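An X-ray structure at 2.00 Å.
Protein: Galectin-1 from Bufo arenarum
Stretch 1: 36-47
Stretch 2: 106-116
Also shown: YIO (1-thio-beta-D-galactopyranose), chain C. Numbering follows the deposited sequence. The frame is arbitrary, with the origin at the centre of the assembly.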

ATOM      1  N   GLY A  36      -2.401  -6.127 -11.708  1.00 22.30           N
ATOM      2  CA  GLY A  36      -2.053  -7.328 -12.441  1.00 22.20           C
ATOM      3  C   GLY A  36      -1.191  -8.255 -11.602  1.00 23.77           C
ATOM      4  O   GLY A  36      -1.383  -8.342 -10.386  1.00 22.94           O
ATOM      5  N   GLU A  37      -0.240  -8.931 -12.245  1.00 24.75           N
ATOM      6  CA  GLU A  37       0.655  -9.874 -11.574  1.00 25.11           C
ATOM      7  C   GLU A  37       2.007  -9.323 -11.192  1.00 25.93           C
ATOM      8  O   GLU A  37       2.547  -9.673 -10.147  1.00 26.01           O
ATOM      9  CB  GLU A  37       0.860 -11.093 -12.435  1.00 23.77           C
ATOM     10  CG  GLU A  37      -0.361 -11.926 -12.496  1.00 27.18           C
ATOM     11  CD  GLU A  37      -0.304 -12.926 -13.607  1.00 31.00           C
ATOM     12  OE1 GLU A  37      -0.714 -12.552 -14.732  1.00 32.17           O
ATOM     13  OE2 GLU A  37       0.147 -14.073 -13.363  1.00 32.08           O
ATOM     14  N   ASP A  38       2.549  -8.469 -12.051  1.00 25.33           N
ATOM     15  CA  ASP A  38       3.851  -7.869 -11.837  1.00 25.12           C
ATOM     16  C   ASP A  38       4.050  -6.729 -12.842  1.00 25.60           C
ATOM     17  O   ASP A  38       3.132  -6.371 -13.567  1.00 25.24           O
ATOM     18  CB  ASP A  38       4.951  -8.945 -11.962  1.00 22.86           C
ATOM     19  CG  ASP A  38       4.849  -9.731 -13.240  1.00 22.19           C
ATOM     20  OD1 ASP A  38       5.020  -9.134 -14.303  1.00 22.67           O
ATOM     21  OD2 ASP A  38       4.592 -10.942 -13.203  1.00 24.94           O
ATOM     22  N   ALA A  39       5.264  -6.195 -12.910  1.00 26.93           N
ATOM     23  CA  ALA A  39       5.572  -5.085 -13.801  1.00 27.00           C
ATOM     24  C   ALA A  39       5.475  -5.370 -15.300  1.00 26.56           C
ATOM     25  O   ALA A  39       5.474  -4.434 -16.097  1.00 29.54           O
ATOM     26  CB  ALA A  39       6.929  -4.509 -13.463  1.00 27.65           C
ATOM     27  N   SER A  40       5.375  -6.630 -15.693  1.00 23.59           N
ATOM     28  CA  SER A  40       5.274  -6.957 -17.115  1.00 24.91           C
ATOM     29  C   SER A  40       3.950  -7.559 -17.480  1.00 24.19           C
ATOM     30  O   SER A  40       3.786  -7.994 -18.611  1.00 24.48           O
ATOM     31  CB  SER A  40       6.329  -7.988 -17.529  1.00 27.43           C
ATOM     32  OG  SER A  40       7.635  -7.533 -17.264  1.00 32.68           O
ATOM     33  N   ASN A  41       3.040  -7.687 -16.515  1.00 25.64           N
ATOM     34  CA  ASN A  41       1.742  -8.296 -16.782  1.00 25.17           C
ATOM     35  C   ASN A  41       0.702  -7.520 -16.036  1.00 25.73           C
ATOM     36  O   ASN A  41       0.659  -7.596 -14.820  1.00 27.11           O
ATOM     37  CB  ASN A  41       1.691  -9.754 -16.308  1.00 26.44           C
ATOM     38  CG  ASN A  41       2.740 -10.639 -16.985  1.00 28.66           C
ATOM     39  OD1 ASN A  41       2.509 -11.208 -18.058  1.00 29.12           O
ATOM     40  ND2 ASN A  41       3.893 -10.769 -16.345  1.00 27.68           N
ATOM     41  N   PHE A  42      -0.086  -6.730 -16.763  1.00 24.43           N
ATOM     42  CA  PHE A  42      -1.155  -5.918 -16.190  1.00 22.46           C
ATOM     43  C   PHE A  42      -2.490  -6.437 -16.674  1.00 22.52           C
ATOM     44  O   PHE A  42      -2.645  -6.769 -17.833  1.00 21.96           O
ATOM     45  CB  PHE A  42      -1.041  -4.461 -16.629  1.00 22.14           C
ATOM     46  CG  PHE A  42       0.218  -3.773 -16.172  1.00 23.82           C
ATOM     47  CD1 PHE A  42       0.888  -4.186 -15.007  1.00 23.02           C
ATOM     48  CD2 PHE A  42       0.710  -2.675 -16.873  1.00 23.77           C
ATOM     49  CE1 PHE A  42       2.020  -3.513 -14.550  1.00 19.69           C
ATOM     50  CE2 PHE A  42       1.851  -1.988 -16.421  1.00 23.59           C
ATOM     51  CZ  PHE A  42       2.501  -2.408 -15.259  1.00 21.92           C
ATOM     52  N   LEU A  43      -3.423  -6.620 -15.753  1.00 24.93           N
ATOM     53  CA  LEU A  43      -4.769  -7.041 -16.110  1.00 24.62           C
ATOM     54  C   LEU A  43      -5.389  -5.722 -16.566  1.00 22.51           C
ATOM     55  O   LEU A  43      -6.115  -5.690 -17.542  1.00 25.28           O
ATOM     56  CB  LEU A  43      -5.502  -7.583 -14.883  1.00 27.58           C
ATOM     57  CG  LEU A  43      -6.384  -8.819 -15.051  1.00 31.15           C
ATOM     58  CD1 LEU A  43      -5.582 -10.001 -15.624  1.00 31.40           C
ATOM     59  CD2 LEU A  43      -6.976  -9.186 -13.687  1.00 32.01           C
ATOM     60  N   LEU A  44      -4.990  -4.629 -15.917  1.00 19.80           N
ATOM     61  CA  LEU A  44      -5.458  -3.301 -16.240  1.00 20.31           C
ATOM     62  C   LEU A  44      -4.393  -2.236 -16.063  1.00 20.93           C
ATOM     63  O   LEU A  44      -3.808  -2.137 -14.992  1.00 21.12           O
ATOM     64  CB  LEU A  44      -6.649  -2.883 -15.343  1.00 20.74           C
ATOM     65  CG  LEU A  44      -7.113  -1.392 -15.450  1.00 22.17           C
ATOM     66  CD1 LEU A  44      -7.589  -1.054 -16.883  1.00 20.48           C
ATOM     67  CD2 LEU A  44      -8.236  -1.078 -14.493  1.00 21.23           C
ATOM     68  N   HIS A  45      -4.122  -1.482 -17.131  1.00 21.51           N
ATOM     69  CA  HIS A  45      -3.226  -0.320 -17.109  1.00 22.38           C
ATOM     70  C   HIS A  45      -4.197   0.845 -17.394  1.00 24.04           C
ATOM     71  O   HIS A  45      -4.759   0.951 -18.499  1.00 23.91           O
ATOM     72  CB  HIS A  45      -2.141  -0.376 -18.194  1.00 22.27           C
ATOM     73  CG  HIS A  45      -1.437   0.938 -18.428  1.00 24.73           C
ATOM     74  ND1 HIS A  45      -0.381   1.379 -17.653  1.00 24.60           N
ATOM     75  CD2 HIS A  45      -1.625   1.897 -19.370  1.00 25.16           C
ATOM     76  CE1 HIS A  45       0.049   2.548 -18.099  1.00 23.04           C
ATOM     77  NE2 HIS A  45      -0.687   2.886 -19.141  1.00 25.62           N
ATOM     78  N   PHE A  46      -4.439   1.646 -16.360  1.00 24.37           N
ATOM     79  CA  PHE A  46      -5.338   2.791 -16.387  1.00 23.93           C
ATOM     80  C   PHE A  46      -4.487   4.051 -16.537  1.00 25.59           C
ATOM     81  O   PHE A  46      -3.899   4.519 -15.573  1.00 28.41           O
ATOM     82  CB  PHE A  46      -6.113   2.797 -15.071  1.00 22.42           C
ATOM     83  CG  PHE A  46      -6.985   3.979 -14.881  1.00 20.67           C
ATOM     84  CD1 PHE A  46      -6.482   5.138 -14.310  1.00 21.49           C
ATOM     85  CD2 PHE A  46      -8.305   3.943 -15.291  1.00 22.02           C
ATOM     86  CE1 PHE A  46      -7.280   6.245 -14.159  1.00 24.50           C
ATOM     87  CE2 PHE A  46      -9.123   5.051 -15.141  1.00 21.88           C
ATOM     88  CZ  PHE A  46      -8.612   6.205 -14.578  1.00 22.90           C
ATOM     89  N   ASN A  47      -4.455   4.637 -17.726  1.00 24.72           N
ATOM     90  CA  ASN A  47      -3.616   5.804 -17.962  1.00 25.00           C
ATOM     91  C   ASN A  47      -4.405   7.087 -18.301  1.00 26.27           C
ATOM     92  O   ASN A  47      -5.025   7.175 -19.364  1.00 26.83           O
ATOM     93  CB  ASN A  47      -2.645   5.425 -19.088  1.00 22.96           C
ATOM     94  CG  ASN A  47      -1.573   6.466 -19.349  1.00 24.93           C
ATOM     95  OD1 ASN A  47      -0.873   6.362 -20.351  1.00 27.30           O
ATOM     96  ND2 ASN A  47      -1.398   7.440 -18.451  1.00 24.59           N
ATOM     97  N   GLN A 106     -18.386   6.188 -14.030  1.00 45.30           N
ATOM     98  CA  GLN A 106     -17.968   4.804 -13.980  1.00 42.16           C
ATOM     99  C   GLN A 106     -17.952   4.142 -15.368  1.00 40.27           C
ATOM    100  O   GLN A 106     -18.688   4.542 -16.266  1.00 39.91           O
ATOM    101  CB  GLN A 106     -18.944   4.078 -13.047  1.00 43.22           C
ATOM    102  CG  GLN A 106     -18.866   2.573 -13.007  1.00 45.12           C
ATOM    103  CD  GLN A 106     -20.031   1.968 -12.242  1.00 46.62           C
ATOM    104  OE1 GLN A 106     -20.193   2.207 -11.040  1.00 45.95           O
ATOM    105  NE2 GLN A 106     -20.854   1.184 -12.940  1.00 44.59           N
ATOM    106  N   PHE A 107     -17.056   3.177 -15.560  1.00 36.54           N
ATOM    107  CA  PHE A 107     -16.995   2.412 -16.805  1.00 32.34           C
ATOM    108  C   PHE A 107     -16.284   1.104 -16.510  1.00 30.31           C
ATOM    109  O   PHE A 107     -15.730   0.937 -15.437  1.00 30.86           O
ATOM    110  CB  PHE A 107     -16.325   3.203 -17.934  1.00 30.61           C
ATOM    111  CG  PHE A 107     -14.859   3.437 -17.750  1.00 29.54           C
ATOM    112  CD1 PHE A 107     -13.926   2.503 -18.211  1.00 28.82           C
ATOM    113  CD2 PHE A 107     -14.402   4.619 -17.179  1.00 29.08           C
ATOM    114  CE1 PHE A 107     -12.569   2.755 -18.104  1.00 28.45           C
ATOM    115  CE2 PHE A 107     -13.040   4.878 -17.067  1.00 28.95           C
ATOM    116  CZ  PHE A 107     -12.124   3.953 -17.529  1.00 27.01           C
ATOM    117  N   SER A 108     -16.344   0.142 -17.406  1.00 29.76           N
ATOM    118  CA  SER A 108     -15.665  -1.099 -17.119  1.00 29.95           C
ATOM    119  C   SER A 108     -14.640  -1.423 -18.201  1.00 30.48           C
ATOM    120  O   SER A 108     -14.612  -0.751 -19.241  1.00 31.36           O
ATOM    121  CB  SER A 108     -16.677  -2.232 -16.951  1.00 30.38           C
ATOM    122  OG  SER A 108     -17.213  -2.639 -18.191  1.00 32.92           O
ATOM    123  N   PHE A 109     -13.749  -2.381 -17.895  1.00 29.35           N
ATOM    124  CA  PHE A 109     -12.708  -2.880 -18.796  1.00 26.38           C
ATOM    125  C   PHE A 109     -12.812  -4.390 -18.697  1.00 25.41           C
ATOM    126  O   PHE A 109     -13.092  -4.907 -17.627  1.00 26.98           O
ATOM    127  CB  PHE A 109     -11.330  -2.420 -18.350  1.00 27.04           C
ATOM    128  CG  PHE A 109     -10.218  -2.801 -19.314  1.00 27.81           C
ATOM    129  CD1 PHE A 109     -10.054  -2.110 -20.519  1.00 26.22           C
ATOM    130  CD2 PHE A 109      -9.334  -3.849 -19.014  1.00 27.05           C
ATOM    131  CE1 PHE A 109      -9.037  -2.456 -21.404  1.00 26.46           C
ATOM    132  CE2 PHE A 109      -8.307  -4.202 -19.891  1.00 25.78           C
ATOM    133  CZ  PHE A 109      -8.157  -3.511 -21.085  1.00 25.93           C
ATOM    134  N   PRO A 110     -12.653  -5.123 -19.812  1.00 24.78           N
ATOM    135  CA  PRO A 110     -12.756  -6.580 -19.733  1.00 24.94           C
ATOM    136  C   PRO A 110     -11.527  -7.272 -19.108  1.00 28.07           C
ATOM    137  O   PRO A 110     -10.382  -6.804 -19.249  1.00 28.91           O
ATOM    138  CB  PRO A 110     -12.922  -6.976 -21.198  1.00 22.54           C
ATOM    139  CG  PRO A 110     -12.046  -6.005 -21.876  1.00 23.52           C
ATOM    140  CD  PRO A 110     -12.410  -4.703 -21.204  1.00 24.53           C
ATOM    141  N   VAL A 111     -11.781  -8.367 -18.405  1.00 27.96           N
ATOM    142  CA  VAL A 111     -10.731  -9.146 -17.790  1.00 29.77           C
ATOM    143  C   VAL A 111     -10.287 -10.139 -18.854  1.00 30.74           C
ATOM    144  O   VAL A 111     -10.974 -11.120 -19.124  1.00 31.75           O
ATOM    145  CB  VAL A 111     -11.245  -9.868 -16.536  1.00 29.07           C
ATOM    146  CG1 VAL A 111     -10.283 -10.976 -16.131  1.00 30.08           C
ATOM    147  CG2 VAL A 111     -11.375  -8.862 -15.411  1.00 29.35           C
ATOM    148  N   ARG A 112      -9.137  -9.873 -19.464  1.00 32.16           N
ATOM    149  CA  ARG A 112      -8.627 -10.727 -20.533  1.00 32.63           C
ATOM    150  C   ARG A 112      -7.961 -11.992 -20.004  1.00 33.31           C
ATOM    151  O   ARG A 112      -7.682 -12.918 -20.755  1.00 33.60           O
ATOM    152  CB  ARG A 112      -7.745  -9.898 -21.478  1.00 29.42           C
ATOM    153  CG  ARG A 112      -8.374  -8.511 -21.667  1.00 30.95           C
ATOM    154  CD  ARG A 112      -8.162  -7.863 -23.023  1.00 31.83           C
ATOM    155  NE  ARG A 112      -7.334  -6.671 -22.912  1.00 35.32           N
ATOM    156  CZ  ARG A 112      -7.470  -5.558 -23.629  1.00 33.56           C
ATOM    157  NH1 ARG A 112      -8.425  -5.440 -24.535  1.00 33.79           N
ATOM    158  NH2 ARG A 112      -6.596  -4.574 -23.469  1.00 33.62           N
ATOM    159  N   LYS A 113      -7.826 -12.068 -18.688  1.00 34.77           N
ATOM    160  CA  LYS A 113      -7.234 -13.224 -18.027  1.00 37.14           C
ATOM    161  C   LYS A 113      -7.753 -13.270 -16.608  1.00 36.87           C
ATOM    162  O   LYS A 113      -7.507 -12.351 -15.830  1.00 36.24           O
ATOM    163  CB  LYS A 113      -5.710 -13.108 -17.997  1.00 39.53           C
ATOM    164  CG  LYS A 113      -5.035 -14.258 -17.291  1.00 41.12           C
ATOM    165  CD  LYS A 113      -3.550 -14.204 -17.474  1.00 42.69           C
ATOM    166  CE  LYS A 113      -2.918 -15.360 -16.735  1.00 46.09           C
ATOM    167  NZ  LYS A 113      -3.421 -16.686 -17.196  1.00 47.75           N
ATOM    168  N   VAL A 114      -8.504 -14.311 -16.272  1.00 38.92           N
ATOM    169  CA  VAL A 114      -9.024 -14.399 -14.916  1.00 39.24           C
ATOM    170  C   VAL A 114      -8.012 -15.049 -13.983  1.00 37.89           C
ATOM    171  O   VAL A 114      -7.490 -16.135 -14.247  1.00 37.85           O
ATOM    172  CB  VAL A 114     -10.392 -15.095 -14.807  1.00 39.49           C
ATOM    173  CG1 VAL A 114     -11.293 -14.260 -13.896  1.00 39.44           C
ATOM    174  CG2 VAL A 114     -11.035 -15.251 -16.159  1.00 39.83           C
ATOM    175  N   LEU A 115      -7.676 -14.296 -12.947  1.00 36.12           N
ATOM    176  CA  LEU A 115      -6.727 -14.691 -11.933  1.00 33.31           C
ATOM    177  C   LEU A 115      -7.543 -14.992 -10.692  1.00 33.63           C
ATOM    178  O   LEU A 115      -8.584 -14.367 -10.472  1.00 32.57           O
ATOM    179  CB  LEU A 115      -5.800 -13.503 -11.631  1.00 32.87           C
ATOM    180  CG  LEU A 115      -5.007 -12.970 -12.827  1.00 33.91           C
ATOM    181  CD1 LEU A 115      -4.310 -11.657 -12.489  1.00 33.54           C
ATOM    182  CD2 LEU A 115      -4.021 -14.036 -13.277  1.00 31.85           C
ATOM    183  N   PRO A 116      -7.120 -15.999  -9.900  1.00 32.71           N
ATOM    184  CA  PRO A 116      -7.831 -16.359  -8.665  1.00 31.53           C
ATOM    185  C   PRO A 116      -7.885 -15.127  -7.725  1.00 30.30           C
ATOM    186  O   PRO A 116      -8.785 -15.011  -6.897  1.00 32.40           O
ATOM    187  CB  PRO A 116      -6.962 -17.472  -8.094  1.00 30.93           C
ATOM    188  CG  PRO A 116      -6.396 -18.117  -9.319  1.00 32.47           C
ATOM    189  CD  PRO A 116      -6.036 -16.958 -10.191  1.00 30.43           C
TER
HETATM  190  C1  YIO C   1       1.742   3.261 -24.861  1.00 27.85           C
HETATM  191  C2  YIO C   1       2.328   3.850 -23.603  1.00 28.48           C
HETATM  192  C3  YIO C   1       2.213   2.860 -22.461  1.00 27.92           C
HETATM  193  C4  YIO C   1       0.755   2.556 -22.252  1.00 27.65           C
HETATM  194  C5  YIO C   1       0.159   2.020 -23.553  1.00 27.68           C
HETATM  195  C6  YIO C   1      -1.329   1.806 -23.461  1.00 26.44           C
HETATM  196  O2  YIO C   1       3.685   4.167 -23.819  1.00 31.07           O
HETATM  197  O3  YIO C   1       2.741   3.438 -21.283  1.00 28.70           O
HETATM  198  O4  YIO C   1       0.089   3.739 -21.841  1.00 27.01           O
HETATM  199  O5  YIO C   1       0.372   2.927 -24.651  1.00 30.24           O
HETATM  200  O6  YIO C   1      -1.754   0.947 -24.507  1.00 27.27           O
HETATM  201  S1  YIO C   1       1.683   4.645 -26.030  1.00 27.70           S
HETATM  202  O   HOH W   1      -7.665  -7.663 -18.617  1.00 32.71           O

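The two stretches meet without a direct hydrogen bond. Their contact, 437 Å² summed over both sides, is made largely of apolar side chains, with one water joining the backbones where the chains come closest.

Leu 43 contributes the most area. It sits where the first stretch turns a corner, and its CA lies 6.5 Å from the CA of Val 111. Its CA-to-CB bond points sideways to the other stretch, yet the end of the side chain comes nearer. The chi1 of -140° lies between the t and m wells, while chi2 is p at 57°. In this conformation CD1 reaches 3.8 Å from CD1 of Leu 115 and 3.9 Å from CB of Lys 113, while CD2 lies 4.5 Å from CG1 of Val 111. The packing is tight: CD1 of Leu 43 is just 3.0 Å from the carbonyl O of Lys 113, a very short approach for a methyl group and an oxygen. The CA-to-CB bond of Leu 115 points toward the first stretch and, with chi1 m and chi2 t, its CD2 also comes to 3.9 Å from CD of Glu 37.

That last contact involves the carbon of a carboxylate: the Glu 37 side chain, m at chi1 and t at chi2, lies against Leu 115 at the outer side of the apolar cluster. Its OE1 lies 4.1 Å from CE of Lys 113. The lysine is t through chi1, chi2 and chi3, so its aliphatic chain extends past the glutamate, but chi4 turns to p at 58° and the ammonium NZ is farther from OE1 than CE is. The oppositely charged groups are therefore neighbours without a salt bridge.

Beyond the corner, the contacts become aromatic. Leu 44 has chi1 t and chi2 p, which places CD1 over one face of the Phe 109 ring, 4.2 Å from the ring centroid and 25° off the normal, in a CH-pi contact. The CA-to-CB bond of Phe 109 points toward the first stretch and chi1 is t; its CE2 also approaches O of Leu 43 to 3.5 Å. Farther along, Phe 46 and Phe 107 both start sideways but converge at their ends: with chi1 t in Phe 46 and p in Phe 107, CE2 of Phe 46 comes 4.0 Å from CZ of Phe 107, which lies at the edge of the Phe 46 ring.

Polar backbone groups at the corner are linked through water 1. It donates to O of Leu 43 (2.7 Å) and to O of Pro 110 (2.9 Å) and accepts from N of Arg 112 (2.8 Å), bridging the stretches where no direct hydrogen bond forms.

Away from the interface, the type I turn from Asp 38 to Asn 41 is braced by Asp 38 in its p rotamer, whose OD1 accepts from ND2 of Asn 41 (2.8 Å) and N of Ser 40 (2.9 Å). His 45 has chi1 t and turns to the sugar instead, where its NE2 makes a weak hydrogen bond to O4 of YIO (2.9 Å).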